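Local coordinates for spike protein S1 (PDB 5GYQ), which forms the putative receptor-binding domain of a bat coronavirus spike, which probably attaches the virion to host cells by contacting a receptor, at residues F98-S109 and Y147-P158. Sequence-based numbering, arbitrary orientation.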
loop_
_atom_site.group_PDB
_atom_site.type_symbol
_atom_site.label_atom_id
_atom_site.label_comp_id
_atom_site.label_asym_id
_atom_site.label_seq_id
_atom_site.Cartn_x
_atom_site.Cartn_y
_atom_site.Cartn_z
ATOM N N PHE A 98 7.807 -7.375 -8.667
ATOM C CA PHE A 98 6.534 -7.163 -7.997
ATOM C C PHE A 98 5.378 -7.767 -8.784
ATOM O O PHE A 98 5.178 -7.451 -9.957
ATOM C CB PHE A 98 6.298 -5.667 -7.773
ATOM C CG PHE A 98 4.978 -5.351 -7.127
ATOM C CD1 PHE A 98 4.706 -5.768 -5.836
ATOM C CD2 PHE A 98 4.016 -4.624 -7.809
ATOM C CE1 PHE A 98 3.493 -5.475 -5.239
ATOM C CE2 PHE A 98 2.802 -4.327 -7.218
ATOM C CZ PHE A 98 2.542 -4.755 -5.932
ATOM N N TYR A 99 4.635 -8.651 -8.129
ATOM C CA TYR A 99 3.412 -9.215 -8.683
ATOM C C TYR A 99 2.246 -8.738 -7.831
ATOM O O TYR A 99 2.159 -9.069 -6.648
ATOM C CB TYR A 99 3.488 -10.746 -8.723
ATOM C CG TYR A 99 2.181 -11.454 -9.029
ATOM C CD1 TYR A 99 1.344 -11.011 -10.043
ATOM C CD2 TYR A 99 1.806 -12.588 -8.320
ATOM C CE1 TYR A 99 0.153 -11.666 -10.326
ATOM C CE2 TYR A 99 0.621 -13.251 -8.596
ATOM C CZ TYR A 99 -0.200 -12.787 -9.600
ATOM O OH TYR A 99 -1.379 -13.442 -9.877
ATOM N N GLY A 100 1.366 -7.938 -8.424
ATOM C CA GLY A 100 0.269 -7.363 -7.670
ATOM C C GLY A 100 -0.199 -6.028 -8.211
ATOM O O GLY A 100 -0.077 -5.773 -9.400
ATOM N N CYS A 101 -0.734 -5.169 -7.347
ATOM C CA CYS A 101 -1.315 -3.910 -7.818
ATOM C C CYS A 101 -1.045 -2.698 -6.930
ATOM O O CYS A 101 -0.960 -2.802 -5.709
ATOM C CB CYS A 101 -2.829 -4.068 -7.987
ATOM S SG CYS A 101 -3.298 -5.175 -9.333
ATOM N N LEU A 102 -0.917 -1.546 -7.579
ATOM C CA LEU A 102 -0.833 -0.255 -6.914
ATOM C C LEU A 102 -2.159 0.467 -7.084
ATOM O O LEU A 102 -2.554 0.804 -8.206
ATOM C CB LEU A 102 0.300 0.593 -7.491
ATOM C CG LEU A 102 1.693 -0.027 -7.530
ATOM C CD1 LEU A 102 2.666 0.930 -8.199
ATOM C CD2 LEU A 102 2.158 -0.374 -6.129
ATOM N N HIS A 103 -2.848 0.696 -5.973
ATOM C CA HIS A 103 -4.148 1.347 -6.022
ATOM C C HIS A 103 -4.136 2.679 -5.285
ATOM O O HIS A 103 -4.159 2.727 -4.055
ATOM C CB HIS A 103 -5.223 0.433 -5.437
ATOM C CG HIS A 103 -6.621 0.890 -5.716
ATOM N ND1 HIS A 103 -7.730 0.167 -5.338
ATOM C CD2 HIS A 103 -7.086 1.997 -6.344
ATOM C CE1 HIS A 103 -8.822 0.811 -5.717
ATOM N NE2 HIS A 103 -8.458 1.922 -6.328
ATOM N N ALA A 104 -4.102 3.761 -6.053
ATOM C CA ALA A 104 -4.178 5.101 -5.499
ATOM C C ALA A 104 -5.606 5.623 -5.593
ATOM O O ALA A 104 -6.238 5.552 -6.651
ATOM C CB ALA A 104 -3.221 6.030 -6.216
ATOM N N PHE A 105 -6.107 6.141 -4.477
ATOM C CA PHE A 105 -7.488 6.601 -4.394
ATOM C C PHE A 105 -7.571 7.971 -3.730
ATOM O O PHE A 105 -6.668 8.372 -2.994
ATOM C CB PHE A 105 -8.344 5.585 -3.631
ATOM C CG PHE A 105 -7.818 5.246 -2.261
ATOM C CD1 PHE A 105 -8.278 5.919 -1.141
ATOM C CD2 PHE A 105 -6.875 4.245 -2.092
ATOM C CE1 PHE A 105 -7.801 5.605 0.121
ATOM C CE2 PHE A 105 -6.394 3.930 -0.834
ATOM C CZ PHE A 105 -6.860 4.611 0.272
ATOM N N TYR A 106 -8.664 8.683 -3.989
ATOM C CA TYR A 106 -8.828 10.053 -3.512
ATOM C C TYR A 106 -9.087 10.142 -2.010
ATOM O O TYR A 106 -9.864 9.370 -1.452
ATOM C CB TYR A 106 -9.965 10.745 -4.275
ATOM C CG TYR A 106 -9.627 11.044 -5.718
ATOM C CD1 TYR A 106 -8.944 12.202 -6.067
ATOM C CD2 TYR A 106 -9.979 10.163 -6.731
ATOM C CE1 TYR A 106 -8.626 12.479 -7.385
ATOM C CE2 TYR A 106 -9.667 10.431 -8.052
ATOM C CZ TYR A 106 -8.988 11.588 -8.374
ATOM O OH TYR A 106 -8.675 11.856 -9.686
ATOM N N LEU A 107 -8.416 11.093 -1.368
ATOM C CA LEU A 107 -8.632 11.397 0.042
ATOM C C LEU A 107 -9.195 12.800 0.200
ATOM O O LEU A 107 -9.752 13.139 1.247
ATOM C CB LEU A 107 -7.329 11.274 0.836
ATOM C CG LEU A 107 -6.847 9.879 1.224
ATOM C CD1 LEU A 107 -5.500 9.970 1.912
ATOM C CD2 LEU A 107 -7.865 9.203 2.128
ATOM N N ASN A 108 -9.035 13.607 -0.848
ATOM C CA ASN A 108 -9.460 15.005 -0.845
ATOM C C ASN A 108 -8.872 15.760 0.340
ATOM O O ASN A 108 -9.571 16.504 1.026
ATOM C CB ASN A 108 -10.986 15.106 -0.829
ATOM C CG ASN A 108 -11.642 14.140 -1.793
ATOM O OD1 ASN A 108 -12.576 13.424 -1.432
ATOM N ND2 ASN A 108 -11.150 14.109 -3.028
ATOM N N SER A 109 -7.581 15.559 0.575
ATOM C CA SER A 109 -6.929 16.124 1.745
ATOM C C SER A 109 -5.529 16.639 1.435
ATOM O O SER A 109 -4.687 15.906 0.915
ATOM C CB SER A 109 -6.858 15.078 2.861
ATOM O OG SER A 109 -6.095 15.547 3.961
ATOM N N TYR A 147 -1.109 17.963 -1.015
ATOM C CA TYR A 147 -2.329 17.294 -1.433
ATOM C C TYR A 147 -1.981 15.826 -1.610
ATOM O O TYR A 147 -0.964 15.490 -2.215
ATOM C CB TYR A 147 -2.892 17.892 -2.719
ATOM C CG TYR A 147 -4.039 17.095 -3.293
ATOM C CD1 TYR A 147 -5.306 17.162 -2.730
ATOM C CD2 TYR A 147 -3.854 16.270 -4.391
ATOM C CE1 TYR A 147 -6.357 16.433 -3.250
ATOM C CE2 TYR A 147 -4.897 15.540 -4.918
ATOM C CZ TYR A 147 -6.146 15.624 -4.345
ATOM O OH TYR A 147 -7.191 14.896 -4.866
ATOM N N VAL A 148 -2.825 14.951 -1.087
ATOM C CA VAL A 148 -2.412 13.573 -0.875
ATOM C C VAL A 148 -3.457 12.546 -1.308
ATOM O O VAL A 148 -4.663 12.754 -1.158
ATOM C CB VAL A 148 -2.041 13.372 0.620
ATOM C CG1 VAL A 148 -2.650 12.107 1.190
ATOM C CG2 VAL A 148 -0.530 13.380 0.792
ATOM N N TYR A 149 -2.972 11.447 -1.874
ATOM C CA TYR A 149 -3.801 10.305 -2.213
ATOM C C TYR A 149 -3.566 9.165 -1.237
ATOM O O TYR A 149 -2.491 9.050 -0.646
ATOM C CB TYR A 149 -3.514 9.825 -3.636
ATOM C CG TYR A 149 -3.712 10.882 -4.691
ATOM C CD1 TYR A 149 -4.985 11.289 -5.062
ATOM C CD2 TYR A 149 -2.624 11.472 -5.321
ATOM C CE1 TYR A 149 -5.171 12.256 -6.025
ATOM C CE2 TYR A 149 -2.801 12.441 -6.287
ATOM C CZ TYR A 149 -4.077 12.829 -6.636
ATOM O OH TYR A 149 -4.264 13.792 -7.600
ATOM N N GLY A 150 -4.581 8.325 -1.071
ATOM C CA GLY A 150 -4.412 7.070 -0.369
ATOM C C GLY A 150 -3.753 6.078 -1.306
ATOM O O GLY A 150 -3.955 6.132 -2.519
ATOM N N LEU A 151 -2.955 5.176 -0.750
ATOM C CA LEU A 151 -2.275 4.165 -1.543
ATOM C C LEU A 151 -2.324 2.810 -0.863
ATOM O O LEU A 151 -1.874 2.652 0.285
ATOM C CB LEU A 151 -0.817 4.549 -1.800
ATOM C CG LEU A 151 -0.022 3.499 -2.588
ATOM C CD1 LEU A 151 -0.529 3.407 -4.018
ATOM C CD2 LEU A 151 1.469 3.788 -2.567
ATOM N N ALA A 152 -2.883 1.846 -1.586
ATOM C CA ALA A 152 -2.872 0.452 -1.185
ATOM C C ALA A 152 -2.057 -0.349 -2.189
ATOM O O ALA A 152 -2.399 -0.421 -3.370
ATOM C CB ALA A 152 -4.291 -0.093 -1.082
ATOM N N VAL A 153 -0.960 -0.924 -1.715
ATOM C CA VAL A 153 -0.125 -1.802 -2.516
ATOM C C VAL A 153 -0.529 -3.235 -2.230
ATOM O O VAL A 153 -0.349 -3.733 -1.116
ATOM C CB VAL A 153 1.370 -1.615 -2.213
ATOM C CG1 VAL A 153 2.207 -2.533 -3.094
ATOM C CG2 VAL A 153 1.772 -0.163 -2.412
ATOM N N ILE A 154 -1.097 -3.885 -3.236
ATOM C CA ILE A 154 -1.560 -5.252 -3.090
ATOM C C ILE A 154 -0.538 -6.209 -3.687
ATOM O O ILE A 154 -0.363 -6.253 -4.897
ATOM C CB ILE A 154 -2.933 -5.449 -3.763
ATOM C CG1 ILE A 154 -3.910 -4.373 -3.284
ATOM C CG2 ILE A 154 -3.478 -6.836 -3.469
ATOM C CD1 ILE A 154 -5.257 -4.407 -3.971
ATOM N N THR A 155 0.152 -6.952 -2.827
ATOM C CA THR A 155 1.111 -7.962 -3.261
ATOM C C THR A 155 0.449 -9.329 -3.310
ATOM O O THR A 155 -0.159 -9.765 -2.337
ATOM C CB THR A 155 2.332 -8.038 -2.326
ATOM O OG1 THR A 155 2.940 -6.747 -2.219
ATOM C CG2 THR A 155 3.349 -9.036 -2.860
ATOM N N LEU A 156 0.574 -10.004 -4.444
ATOM C CA LEU A 156 -0.074 -11.291 -4.636
ATOM C C LEU A 156 0.932 -12.427 -4.675
ATOM O O LEU A 156 2.044 -12.265 -5.174
ATOM C CB LEU A 156 -0.886 -11.279 -5.929
ATOM C CG LEU A 156 -1.914 -10.155 -6.047
ATOM C CD1 LEU A 156 -2.459 -10.091 -7.460
ATOM C CD2 LEU A 156 -3.035 -10.358 -5.040
ATOM N N LYS A 157 0.541 -13.577 -4.139
ATOM C CA LYS A 157 1.316 -14.796 -4.342
ATOM C C LYS A 157 0.443 -15.832 -5.037
ATOM O O LYS A 157 -0.726 -16.001 -4.686
ATOM C CB LYS A 157 1.861 -15.335 -3.017
ATOM C CG LYS A 157 3.321 -14.967 -2.767
ATOM C CD LYS A 157 3.690 -15.056 -1.291
ATOM C CE LYS A 157 3.552 -16.472 -0.746
ATOM N NZ LYS A 157 4.737 -17.320 -1.062
ATOM N N PRO A 158 1.004 -16.519 -6.043
ATOM C CA PRO A 158 0.235 -17.490 -6.827
ATOM C C PRO A 158 -0.283 -18.645 -5.979
ATOM O O PRO A 158 0.369 -19.050 -5.014
ATOM C CB PRO A 158 1.248 -17.985 -7.867
ATOM C CG PRO A 158 2.580 -17.705 -7.269
ATOM C CD PRO A 158 2.408 -16.443 -6.482
HETATM O O HOH W 1 -6.890 12.941 -2.873
#
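Phe105 and Gly150 pack closely where two antiparallel strands, 100-109 and 147-157, pair. With CG wedged between its backbone N and carbonyl carbon (chi1 55°), Phe105 folds its ring back across the partner strand, and Gly150 CA lies over one face, 3.7 Å from the ring centroid. The ring thus lies flat over the bare CA of the glycine in a CH-pi contact close to the ring normal (17° off it), with Phe105 CZ 3.5 Å from Gly150 CA. From Cys101 to Phe105 the ladder is regular: Cys101, His103 and Phe105 form hydrogen-bonded pairs with Ile154, Ala152 and Gly150. On the face bearing Leu102 and Val153, Leu102 CD2 nestles against both methyls of Val153, 3.7 Å from each, while Phe98 brings CZ to 3.6 Å from Val153 CG1 and meets Thr155 OG1 at its ring edge. Beyond Gly100, the Tyr99 ring reaches over to Leu156 and crosses its side chain at about a right angle, with Leu156 CB over one face.

The other end is looser and wetter. Past Phe105 the direct ladder lapses until Val148 N donates to Ser109 O, a bent bond (135°). A water bridges the gap, accepting from Leu107 N and donating to Val148 O, with a weak link to Tyr147 OH. Tyr149 turns its ring edge toward the face of Tyr106 in an offset edge-to-face pair, centroids 5.6 Å apart.

The two strands are inner neighbours in the five-stranded antiparallel sheet of this putative receptor-binding domain. Strand 43-49 flanks 100-109, where the Cys101-Cys48 disulfide ties the two together, and strand 63-71 borders 147-157; helix 73-81 packs over Leu102, Ala104 and Leu151.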